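Local coordinates for tRNA modification GTPase mnmE (Chlorobium tepidum, PDB 3GEE), which probably hydrolyses GTP while helping to add a carboxymethylaminomethyl group to the wobble uridine of certain tRNAs, at residues G233-I238 with A311-I316; D329-I334 with D368-E373; G167-R172 with V407-L412; Q179-C184 with A447-V452. All blocks are in the same frame, centred on the assembly; numbering follows the deposited sequence.

Contact 1: residues G233-I238 with A311-I316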
loop_
_atom_site.group_PDB
_atom_site.type_symbol
_atom_site.label_atom_id
_atom_site.label_comp_id
_atom_site.label_asym_id
_atom_site.label_seq_id
_atom_site.Cartn_x
_atom_site.Cartn_y
_atom_site.Cartn_z
ATOM N N GLY A 233 23.927 -4.957 -1.232
ATOM C CA GLY A 233 24.172 -6.381 -1.012
ATOM C C GLY A 233 25.392 -6.947 -1.711
ATOM O O GLY A 233 25.968 -6.319 -2.603
ATOM N N VAL A 234 25.782 -8.148 -1.293
ATOM C CA VAL A 234 26.899 -8.868 -1.891
ATOM C C VAL A 234 26.473 -9.399 -3.255
ATOM O O VAL A 234 25.637 -10.302 -3.347
ATOM C CB VAL A 234 27.366 -10.035 -0.981
ATOM C CG1 VAL A 234 28.420 -10.890 -1.673
ATOM C CG2 VAL A 234 27.895 -9.508 0.342
ATOM N N SER A 235 27.035 -8.819 -4.312
ATOM C CA SER A 235 26.735 -9.252 -5.673
ATOM C C SER A 235 27.428 -10.576 -5.952
ATOM O O SER A 235 28.644 -10.698 -5.795
ATOM C CB SER A 235 27.167 -8.197 -6.689
ATOM O OG SER A 235 28.559 -7.968 -6.606
ATOM N N THR A 236 26.643 -11.571 -6.344
ATOM C CA THR A 236 27.163 -12.917 -6.547
ATOM C C THR A 236 26.784 -13.454 -7.924
ATOM O O THR A 236 25.620 -13.391 -8.332
ATOM C CB THR A 236 26.681 -13.897 -5.445
ATOM O OG1 THR A 236 25.261 -14.049 -5.523
ATOM C CG2 THR A 236 27.032 -13.379 -4.064
ATOM N N VAL A 237 27.778 -13.972 -8.639
ATOM C CA VAL A 237 27.545 -14.602 -9.935
ATOM C C VAL A 237 27.504 -16.117 -9.770
ATOM O O VAL A 237 28.319 -16.696 -9.049
ATOM C CB VAL A 237 28.621 -14.206 -10.980
ATOM C CG1 VAL A 237 28.398 -14.945 -12.292
ATOM C CG2 VAL A 237 28.605 -12.704 -11.220
ATOM N N ILE A 238 26.534 -16.746 -10.426
ATOM C CA ILE A 238 26.459 -18.198 -10.482
ATOM C C ILE A 238 26.854 -18.645 -11.889
ATOM O O ILE A 238 26.102 -18.460 -12.851
ATOM C CB ILE A 238 25.058 -18.723 -10.088
ATOM C CG1 ILE A 238 24.656 -18.185 -8.711
ATOM C CG2 ILE A 238 25.042 -20.246 -10.081
ATOM C CD1 ILE A 238 23.160 -18.122 -8.481
ATOM N N ALA A 311 33.083 -8.606 -14.097
ATOM C CA ALA A 311 33.832 -7.479 -13.558
ATOM C C ALA A 311 32.914 -6.780 -12.559
ATOM O O ALA A 311 31.789 -6.397 -12.904
ATOM C CB ALA A 311 34.251 -6.528 -14.670
ATOM N N GLU A 312 33.397 -6.633 -11.325
ATOM C CA GLU A 312 32.576 -6.192 -10.186
ATOM C C GLU A 312 31.560 -7.269 -9.806
ATOM O O GLU A 312 30.415 -7.267 -10.264
ATOM C CB GLU A 312 31.894 -4.832 -10.438
ATOM C CG GLU A 312 32.855 -3.653 -10.619
ATOM C CD GLU A 312 33.678 -3.354 -9.370
ATOM O OE1 GLU A 312 33.079 -3.128 -8.295
ATOM O OE2 GLU A 312 34.926 -3.339 -9.471
ATOM N N ALA A 313 32.021 -8.202 -8.981
ATOM C CA ALA A 313 31.209 -9.276 -8.423
ATOM C C ALA A 313 31.940 -9.762 -7.181
ATOM O O ALA A 313 33.097 -10.167 -7.262
ATOM C CB ALA A 313 31.042 -10.406 -9.428
ATOM N N ASP A 314 31.275 -9.700 -6.034
ATOM C CA ASP A 314 31.921 -9.990 -4.754
ATOM C C ASP A 314 32.213 -11.472 -4.563
ATOM O O ASP A 314 33.248 -11.840 -4.006
ATOM C CB ASP A 314 31.066 -9.482 -3.590
ATOM C CG ASP A 314 30.689 -8.025 -3.731
ATOM O OD1 ASP A 314 31.599 -7.182 -3.887
ATOM O OD2 ASP A 314 29.479 -7.721 -3.680
ATOM N N LEU A 315 31.293 -12.313 -5.027
ATOM C CA LEU A 315 31.373 -13.750 -4.810
ATOM C C LEU A 315 30.966 -14.508 -6.063
ATOM O O LEU A 315 29.877 -14.307 -6.594
ATOM C CB LEU A 315 30.489 -14.151 -3.622
ATOM C CG LEU A 315 30.160 -15.612 -3.309
ATOM C CD1 LEU A 315 31.413 -16.407 -2.983
ATOM C CD2 LEU A 315 29.173 -15.694 -2.155
ATOM N N ILE A 316 31.858 -15.371 -6.540
ATOM C CA ILE A 316 31.550 -16.240 -7.668
ATOM C C ILE A 316 31.340 -17.662 -7.169
ATOM O O ILE A 316 32.183 -18.209 -6.455
ATOM C CB ILE A 316 32.649 -16.214 -8.759
ATOM C CG1 ILE A 316 32.940 -14.777 -9.199
ATOM C CG2 ILE A 316 32.220 -17.062 -9.950
ATOM C CD1 ILE A 316 34.153 -14.624 -10.096
#

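Contact 2: residues D329-I334 with D368-E373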
loop_
_atom_site.group_PDB
_atom_site.type_symbol
_atom_site.label_atom_id
_atom_site.label_comp_id
_atom_site.label_asym_id
_atom_site.label_seq_id
_atom_site.Cartn_x
_atom_site.Cartn_y
_atom_site.Cartn_z
ATOM N N ASP A 329 37.859 -31.804 -17.309
ATOM C CA ASP A 329 38.908 -30.788 -17.389
ATOM C C ASP A 329 38.356 -29.425 -17.808
ATOM O O ASP A 329 39.041 -28.619 -18.434
ATOM C CB ASP A 329 40.075 -31.240 -18.275
ATOM C CG ASP A 329 41.194 -31.898 -17.476
ATOM O OD1 ASP A 329 40.915 -32.458 -16.393
ATOM O OD2 ASP A 329 42.359 -31.852 -17.931
ATOM N N GLU A 330 37.099 -29.186 -17.451
ATOM C CA GLU A 330 36.557 -27.842 -17.424
ATOM C C GLU A 330 36.886 -27.206 -16.071
ATOM O O GLU A 330 36.443 -26.099 -15.769
ATOM C CB GLU A 330 35.048 -27.862 -17.657
ATOM C CG GLU A 330 34.223 -28.259 -16.443
ATOM C CD GLU A 330 32.903 -27.528 -16.396
ATOM O OE1 GLU A 330 32.269 -27.374 -17.460
ATOM O OE2 GLU A 330 32.499 -27.105 -15.291
ATOM N N LEU A 331 37.655 -27.925 -15.253
ATOM C CA LEU A 331 38.259 -27.346 -14.055
ATOM C C LEU A 331 39.444 -26.451 -14.429
ATOM O O LEU A 331 40.009 -25.752 -13.583
ATOM C CB LEU A 331 38.642 -28.421 -13.026
ATOM C CG LEU A 331 39.375 -29.723 -13.352
ATOM C CD1 LEU A 331 40.862 -29.514 -13.603
ATOM C CD2 LEU A 331 39.175 -30.694 -12.202
ATOM N N THR A 332 39.800 -26.487 -15.713
ATOM C CA THR A 332 40.723 -25.534 -16.315
ATOM C C THR A 332 39.983 -24.211 -16.477
ATOM O O THR A 332 40.554 -23.137 -16.285
ATOM C CB THR A 332 41.227 -26.033 -17.690
ATOM O OG1 THR A 332 41.657 -27.396 -17.579
ATOM C CG2 THR A 332 42.384 -25.181 -18.195
ATOM N N GLU A 333 38.700 -24.314 -16.821
ATOM C CA GLU A 333 37.813 -23.162 -16.949
ATOM C C GLU A 333 37.631 -22.462 -15.604
ATOM O O GLU A 333 37.643 -21.231 -15.532
ATOM C CB GLU A 333 36.456 -23.598 -17.517
ATOM C CG GLU A 333 35.482 -22.463 -17.820
ATOM C CD GLU A 333 35.943 -21.570 -18.961
ATOM O OE1 GLU A 333 36.462 -22.092 -19.974
ATOM O OE2 GLU A 333 35.776 -20.337 -18.841
ATOM N N ILE A 334 37.479 -23.243 -14.537
ATOM C CA ILE A 334 37.290 -22.656 -13.216
ATOM C C ILE A 334 38.589 -22.031 -12.695
ATOM O O ILE A 334 38.555 -21.072 -11.925
ATOM C CB ILE A 334 36.652 -23.638 -12.177
ATOM C CG1 ILE A 334 37.644 -24.039 -11.096
ATOM C CG2 ILE A 334 36.018 -24.861 -12.840
ATOM C CD1 ILE A 334 36.987 -24.290 -9.778
ATOM N N ASP A 368 42.030 -29.963 -5.588
ATOM C CA ASP A 368 43.460 -29.977 -5.872
ATOM C C ASP A 368 43.782 -29.501 -7.279
ATOM O O ASP A 368 44.785 -28.834 -7.492
ATOM C CB ASP A 368 44.027 -31.378 -5.656
ATOM C CG ASP A 368 43.879 -31.859 -4.221
ATOM O OD1 ASP A 368 43.926 -33.089 -3.998
ATOM O OD2 ASP A 368 43.711 -31.016 -3.313
ATOM N N GLY A 369 42.922 -29.832 -8.232
ATOM C CA GLY A 369 43.151 -29.464 -9.621
ATOM C C GLY A 369 42.916 -28.005 -9.943
ATOM O O GLY A 369 43.286 -27.538 -11.016
ATOM N N THR A 370 42.296 -27.282 -9.015
ATOM C CA THR A 370 41.903 -25.890 -9.253
ATOM C C THR A 370 42.443 -24.927 -8.202
ATOM O O THR A 370 42.538 -23.718 -8.442
ATOM C CB THR A 370 40.392 -25.749 -9.259
ATOM O OG1 THR A 370 39.891 -26.137 -7.978
ATOM C CG2 THR A 370 39.777 -26.630 -10.331
ATOM N N GLY A 371 42.782 -25.470 -7.035
ATOM C CA GLY A 371 43.275 -24.674 -5.920
ATOM C C GLY A 371 42.188 -23.820 -5.295
ATOM O O GLY A 371 42.480 -22.895 -4.538
ATOM N N THR A 372 40.935 -24.124 -5.623
ATOM C CA THR A 372 39.792 -23.433 -5.048
ATOM C C THR A 372 39.228 -24.268 -3.902
ATOM O O THR A 372 39.672 -25.399 -3.681
ATOM C CB THR A 372 38.682 -23.231 -6.091
ATOM O OG1 THR A 372 38.102 -24.500 -6.423
ATOM C CG2 THR A 372 39.231 -22.570 -7.350
ATOM N N GLU A 373 38.259 -23.712 -3.177
ATOM C CA GLU A 373 37.520 -24.478 -2.186
ATOM C C GLU A 373 36.253 -25.082 -2.780
ATOM O O GLU A 373 35.476 -24.397 -3.456
ATOM C CB GLU A 373 37.186 -23.635 -0.959
ATOM C CG GLU A 373 38.079 -23.929 0.238
ATOM C CD GLU A 373 37.371 -23.707 1.566
ATOM O OE1 GLU A 373 36.680 -22.675 1.706
ATOM O OE2 GLU A 373 37.510 -24.563 2.470
#

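Contact 3: residues G167-R172 with V407-L412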
loop_
_atom_site.group_PDB
_atom_site.type_symbol
_atom_site.label_atom_id
_atom_site.label_comp_id
_atom_site.label_asym_id
_atom_site.label_seq_id
_atom_site.Cartn_x
_atom_site.Cartn_y
_atom_site.Cartn_z
ATOM N N GLY A 167 22.024 12.818 8.829
ATOM C CA GLY A 167 23.066 13.676 8.253
ATOM C C GLY A 167 24.492 13.414 8.713
ATOM O O GLY A 167 25.397 14.199 8.409
ATOM N N ASP A 168 24.694 12.312 9.438
ATOM C CA ASP A 168 26.005 11.939 9.984
ATOM C C ASP A 168 27.165 12.111 8.990
ATOM O O ASP A 168 28.212 12.677 9.335
ATOM C CB ASP A 168 25.980 10.499 10.514
ATOM C CG ASP A 168 25.130 10.342 11.774
ATOM O OD1 ASP A 168 24.502 11.333 12.215
ATOM O OD2 ASP A 168 25.088 9.217 12.326
ATOM N N LEU A 169 26.974 11.625 7.763
ATOM C CA LEU A 169 27.996 11.751 6.726
ATOM C C LEU A 169 28.202 13.221 6.392
ATOM O O LEU A 169 29.340 13.696 6.290
ATOM C CB LEU A 169 27.588 10.988 5.462
ATOM C CG LEU A 169 28.590 10.036 4.792
ATOM C CD1 LEU A 169 28.307 9.968 3.297
ATOM C CD2 LEU A 169 30.061 10.396 5.045
ATOM N N SER A 170 27.082 13.931 6.244
ATOM C CA SER A 170 27.077 15.350 5.894
ATOM C C SER A 170 27.853 16.182 6.908
ATOM O O SER A 170 28.600 17.087 6.525
ATOM C CB SER A 170 25.643 15.861 5.773
ATOM O OG SER A 170 24.842 14.947 5.042
ATOM N N VAL A 171 27.675 15.866 8.192
ATOM C CA VAL A 171 28.469 16.472 9.262
ATOM C C VAL A 171 29.967 16.244 9.000
ATOM O O VAL A 171 30.742 17.203 8.956
ATOM C CB VAL A 171 28.062 15.935 10.665
ATOM C CG1 VAL A 171 28.874 16.606 11.763
ATOM C CG2 VAL A 171 26.577 16.150 10.908
ATOM N N ARG A 172 30.355 14.984 8.795
ATOM C CA ARG A 172 31.757 14.632 8.525
ATOM C C ARG A 172 32.298 15.322 7.275
ATOM O O ARG A 172 33.431 15.816 7.277
ATOM C CB ARG A 172 31.943 13.110 8.416
ATOM C CG ARG A 172 31.788 12.342 9.734
ATOM C CD ARG A 172 33.090 12.258 10.533
ATOM N NE ARG A 172 33.968 11.184 10.065
ATOM C CZ ARG A 172 35.040 11.362 9.292
ATOM N NH1 ARG A 172 35.780 10.320 8.924
ATOM N NH2 ARG A 172 35.381 12.580 8.887
ATOM N N VAL A 407 31.234 6.423 9.958
ATOM C CA VAL A 407 30.055 6.162 9.133
ATOM C C VAL A 407 30.427 5.580 7.774
ATOM O O VAL A 407 31.432 5.968 7.176
ATOM C CB VAL A 407 29.188 7.430 8.948
ATOM C CG1 VAL A 407 28.435 7.746 10.235
ATOM C CG2 VAL A 407 30.033 8.627 8.496
ATOM N N LEU A 408 29.610 4.647 7.294
ATOM C CA LEU A 408 29.879 3.962 6.033
ATOM C C LEU A 408 29.447 4.812 4.849
ATOM O O LEU A 408 28.291 5.209 4.758
ATOM C CB LEU A 408 29.151 2.611 5.977
ATOM C CG LEU A 408 29.188 1.646 7.170
ATOM C CD1 LEU A 408 28.301 0.438 6.896
ATOM C CD2 LEU A 408 30.608 1.205 7.514
ATOM N N VAL A 409 30.376 5.100 3.946
ATOM C CA VAL A 409 29.995 5.710 2.680
ATOM C C VAL A 409 29.457 4.617 1.756
ATOM O O VAL A 409 30.033 3.534 1.653
ATOM C CB VAL A 409 31.151 6.525 2.018
ATOM C CG1 VAL A 409 32.273 5.626 1.555
ATOM C CG2 VAL A 409 30.630 7.346 0.851
ATOM N N THR A 410 28.323 4.897 1.125
ATOM C CA THR A 410 27.764 4.015 0.114
ATOM C C THR A 410 27.696 4.769 -1.210
ATOM O O THR A 410 28.114 5.928 -1.286
ATOM C CB THR A 410 26.354 3.556 0.486
ATOM O OG1 THR A 410 26.223 3.472 1.910
ATOM C CG2 THR A 410 26.098 2.208 -0.126
ATOM N N SER A 411 27.170 4.113 -2.244
ATOM C CA SER A 411 26.923 4.749 -3.540
ATOM C C SER A 411 28.199 5.119 -4.306
ATOM O O SER A 411 28.981 5.987 -3.896
ATOM C CB SER A 411 25.974 5.952 -3.397
ATOM O OG SER A 411 26.189 6.916 -4.412
ATOM N N LEU A 412 28.381 4.436 -5.431
ATOM C CA LEU A 412 29.471 4.691 -6.360
ATOM C C LEU A 412 29.749 6.191 -6.549
ATOM O O LEU A 412 30.907 6.628 -6.481
ATOM C CB LEU A 412 29.143 4.022 -7.698
ATOM C CG LEU A 412 30.135 4.027 -8.856
ATOM C CD1 LEU A 412 31.325 3.118 -8.571
ATOM C CD2 LEU A 412 29.412 3.588 -10.115
#

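Contact 4: residues Q179-C184 with A447-V452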
loop_
_atom_site.group_PDB
_atom_site.type_symbol
_atom_site.label_atom_id
_atom_site.label_comp_id
_atom_site.label_asym_id
_atom_site.label_seq_id
_atom_site.Cartn_x
_atom_site.Cartn_y
_atom_site.Cartn_z
ATOM N N GLN A 179 38.446 22.837 6.104
ATOM C CA GLN A 179 39.813 23.133 5.668
ATOM C C GLN A 179 39.854 23.529 4.199
ATOM O O GLN A 179 40.698 24.327 3.791
ATOM C CB GLN A 179 40.747 21.941 5.909
ATOM C CG GLN A 179 40.876 21.499 7.366
ATOM C CD GLN A 179 39.870 20.426 7.759
ATOM O OE1 GLN A 179 38.736 20.404 7.276
ATOM N NE2 GLN A 179 40.286 19.529 8.645
ATOM N N LEU A 180 38.938 22.968 3.411
ATOM C CA LEU A 180 38.827 23.301 1.990
ATOM C C LEU A 180 38.208 24.682 1.744
ATOM O O LEU A 180 38.130 25.138 0.603
ATOM C CB LEU A 180 38.072 22.204 1.223
ATOM C CG LEU A 180 38.823 20.891 0.964
ATOM C CD1 LEU A 180 37.881 19.846 0.386
ATOM C CD2 LEU A 180 40.037 21.086 0.052
ATOM N N ILE A 181 37.759 25.335 2.814
ATOM C CA ILE A 181 37.453 26.764 2.780
ATOM C C ILE A 181 38.641 27.508 3.395
ATOM O O ILE A 181 39.089 28.529 2.868
ATOM C CB ILE A 181 36.127 27.101 3.528
ATOM C CG1 ILE A 181 34.903 26.555 2.768
ATOM C CG2 ILE A 181 35.993 28.610 3.783
ATOM C CD1 ILE A 181 34.515 27.315 1.497
ATOM N N ARG A 182 39.155 26.962 4.498
ATOM C CA ARG A 182 40.273 27.544 5.240
ATOM C C ARG A 182 41.545 27.648 4.398
ATOM O O ARG A 182 42.057 28.745 4.179
ATOM C CB ARG A 182 40.544 26.731 6.510
ATOM C CG ARG A 182 41.659 27.271 7.405
ATOM C CD ARG A 182 41.895 26.375 8.618
ATOM N NE ARG A 182 40.787 26.428 9.577
ATOM C CZ ARG A 182 39.806 25.531 9.661
ATOM N NH1 ARG A 182 39.773 24.483 8.845
ATOM N NH2 ARG A 182 38.850 25.680 10.569
ATOM N N SER A 183 42.042 26.507 3.931
ATOM C CA SER A 183 43.302 26.456 3.193
ATOM C C SER A 183 43.167 26.928 1.743
ATOM O O SER A 183 44.155 27.335 1.128
ATOM C CB SER A 183 43.895 25.046 3.247
ATOM O OG SER A 183 44.126 24.647 4.588
ATOM N N CYS A 184 41.949 26.879 1.208
ATOM C CA CYS A 184 41.693 27.284 -0.176
ATOM C C CYS A 184 41.663 28.804 -0.336
ATOM O O CYS A 184 42.442 29.358 -1.113
ATOM C CB CYS A 184 40.393 26.661 -0.690
ATOM S SG CYS A 184 40.069 26.918 -2.452
ATOM N N ALA A 447 39.460 22.254 -6.978
ATOM C CA ALA A 447 38.968 21.021 -7.584
ATOM C C ALA A 447 38.480 20.037 -6.523
ATOM O O ALA A 447 37.465 19.369 -6.717
ATOM C CB ALA A 447 40.045 20.389 -8.455
ATOM N N ALA A 448 39.202 19.964 -5.405
ATOM C CA ALA A 448 38.847 19.081 -4.292
ATOM C C ALA A 448 37.565 19.531 -3.590
ATOM O O ALA A 448 36.670 18.719 -3.345
ATOM C CB ALA A 448 39.991 18.994 -3.302
ATOM N N LEU A 449 37.489 20.824 -3.273
ATOM C CA LEU A 449 36.290 21.429 -2.685
ATOM C C LEU A 449 35.085 21.297 -3.617
ATOM O O LEU A 449 33.947 21.163 -3.159
ATOM C CB LEU A 449 36.552 22.899 -2.314
ATOM C CG LEU A 449 35.399 23.914 -2.331
ATOM C CD1 LEU A 449 35.364 24.751 -1.065
ATOM C CD2 LEU A 449 35.466 24.799 -3.573
ATOM N N ASP A 450 35.351 21.336 -4.920
ATOM C CA ASP A 450 34.327 21.142 -5.937
ATOM C C ASP A 450 33.812 19.702 -5.916
ATOM O O ASP A 450 32.615 19.465 -6.089
ATOM C CB ASP A 450 34.888 21.480 -7.322
ATOM C CG ASP A 450 33.870 22.154 -8.224
ATOM O OD1 ASP A 450 32.708 21.690 -8.285
ATOM O OD2 ASP A 450 34.246 23.148 -8.886
ATOM N N TYR A 451 34.720 18.752 -5.688
ATOM C CA TYR A 451 34.372 17.330 -5.675
ATOM C C TYR A 451 33.650 16.906 -4.402
ATOM O O TYR A 451 32.660 16.178 -4.468
ATOM C CB TYR A 451 35.605 16.452 -5.920
ATOM C CG TYR A 451 36.103 16.466 -7.353
ATOM C CD1 TYR A 451 35.211 16.424 -8.428
ATOM C CD2 TYR A 451 37.469 16.503 -7.635
ATOM C CE1 TYR A 451 35.667 16.434 -9.743
ATOM C CE2 TYR A 451 37.933 16.511 -8.948
ATOM C CZ TYR A 451 37.027 16.475 -9.995
ATOM O OH TYR A 451 37.480 16.481 -11.293
ATOM N N VAL A 452 34.145 17.359 -3.251
ATOM C CA VAL A 452 33.507 17.073 -1.964
ATOM C C VAL A 452 32.104 17.686 -1.925
ATOM O O VAL A 452 31.164 17.085 -1.400
ATOM C CB VAL A 452 34.366 17.578 -0.775
ATOM C CG1 VAL A 452 33.656 17.358 0.556
ATOM C CG2 VAL A 452 35.712 16.878 -0.765
#

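Contact 1: residues G233-I238 with A311-I316
Asp314 reaches across to Val234 and Ser235 where the first strand of the G domain meets strand 315-321. Its CB sits beside the CG1 methyl of Val234 at 3.6 Å, and the two side chains cross obliquely. With chi1 at -53°, Asp314 CG lies anti to its own carbonyl carbon and next to Ser235 OG. The tip then splits its duties. Asp314 OD2 accepts from Ser235 N at 2.8 Å on the anti side of the carboxylate, while OD1 forms a salt bridge with Arg228 of helix 203-232. The backbone N of Asp314 donates to Ser235 OG in return (N-H...O 151°). Beyond this polar start the chains run as neighbouring parallel strands in the central sheet of a P-loop GTPase, with strand 281-286 on the far flank of 234-239. Leu315 N donates to Ser235 O at 3.2 Å, and Val237 N to Leu315 O at 2.9 Å. Thr236 and Leu315 lie side by side on one face, with Thr236 CG2 3.6 Å from Leu315 CB; the hydroxyl of Thr236 makes a weak bond to Arg284 O. On the other face Val237 CG2 touches Ala313 CB at 3.8 Å.

Contact 2: residues D329-I334 with D368-E373
The CA atoms of Leu331 and Thr370 stand 6.2 Å apart where the first turn of helix 331-340 meets the C-terminal part of helix 360-370 and the loop after it. Both helices belong to the alpha/beta fold of the G domain: the first links parallel strands 315-321 and 345-351, the second links 345-351 to 374-376. Gly371 takes a positive phi of 71° just past the second helix, and the chain turns there toward its strand. No hydrogen bond joins the two segments, and the contact is made by aliphatic groups and methyls.

Thr370 is at the centre. Its CG2 methyl points into the first turn of the opposing helix, 3.4 Å from Leu331 CB and equally close to Leu331 O. The same methyl meets Ile334 CG1, the two side chains crossing at about a right angle. Ile334 continues past Thr370, and its CD1 comes to 3.5 Å from Thr372 OG1 and also touches Thr372 CG2. Phe346 and Thr348 of strand 345-351 also touch Ile334, so its side chain is packed between the Thr370-Thr372 turn and the sheet. Leu331 CD1 approaches the carbonyl of Gly369, whose oxygen is hydrogen-bonded by Arg335 NE.

The threonine hydroxyls face their own partners. Thr370 OG1, held between its backbone N and carbonyl carbon (chi1 62°), is bonded to Ile366 O, and Thr372 OG1 to Thr348 OG1. An ST turn ties the two threonines together: Thr372 N donates to Thr370 OG1 at 3.3 Å, with an N-H...O angle of 163°.

Contact 3: residues G167-R172 with V407-L412
Leu169 and Val407 bring their CA atoms to 6.4 Å, the first turn of helix 168-177 lying against an extended loop that leads into helix 412-432. A Schellman motif ends the preceding helix 155-166 at Gly167, whose phi is 98°, and helix 168-177 starts directly after it, so the loop packs at a junction between two helices of the MnmE helical domain.

Val407 does most of the touching, and its two methyls divide the work. CG1 rests 3.7 Å from Asp168 CB. With CG1 anti to the carbonyl carbon (chi1 -74°), CG2 falls between the backbone N and the carbonyl carbon; it meets the branched end of Leu169 at CD2, 3.9 Å away, the two side chains crossing at a slant. The same CG2 also comes near the aliphatic part of Arg172, at CG. Leu169 has a second, looser contact: its other methyl, CD1, is 4.3 Å from Val409 CG2. Leu141 of helix 140-151 also touches Leu169.

The charged ends on this helix turn to other partners. Arg172 forms a salt bridge with Glu216 of helix 203-232. That long helix also holds the loop, since Val409 N donates to Ser223 OG. Asp168, whose CB meets Val407, has its OD2 hydrogen-bonded to Ser163 OG of helix 155-166.

Contact 4: residues Q179-C184 with A447-V452
Between Leu180 and Leu449 the flat groups are peptides, not rings. Leu449 CD1 sits over one face of the Leu180 carbonyl, well out of its plane, 3.3 Å from Leu180 O. Leu180 CD1 in turn lies over the face of the Ala448-Leu449 peptide, almost straight above Leu449 N at 3.8 Å. Tyr451, the one aromatic residue here, leads its ring away to Asn420 and Ala421 of helix 412-432.

The two helix segments run nearly antiparallel, at 163° between their N-to-C directions, and their axes approach to 9.9 Å. Leu180 and Leu449 are the residues whose CA atoms come nearest, and their CB atoms are 3.9 Å apart. Leu180 CG, set anti to the carbonyl carbon (chi1 -74°), carries the two methyls that meet the facing helix: CD2 reaches Ala448 CB at 4.0 Å, while CD1 extends to Val452 CG2 one turn further on. Leu449 CD1 also meets Ile181 CD1 at 3.7 Å, Ile181 itself being exposed to solvent.

This is helix-on-helix packing inside the helical domain, joining short helix 179-185 to helix 441-456. Other helices close in around the pair: Leu425 on helix 412-432 touches Ala448, and Leu173 on helix 168-177 touches Val452. Ser183 packs against helix 203-232.

Every pair across the contact is held by van der Waals contact alone. The segments share no hydrogen bond or ion pair, so the fit of aliphatic shapes, rather than directional bonding, probably governs their register here.

Overall arrangement
Contacts 1 and 2 belong to the G domain, 19 Å apart between centres and in series along the chain: strand 315-321 serves the first, and helix 331-340, the next helix, serves the second. Contacts 3 and 4 join helices and a loop in the helical domain, using the successive helices 168-177 and 179-185, and their segments alternate in sequence. The G domain contacts are nested inside the long loops that contacts 3 and 4 close. Contacts 1, 2 and 4 are buried, while contact 3 is partly exposed. Only contact 1 has hydrogen bonds across its segments, as sheet pairing requires; the other three rest on aliphatic packing.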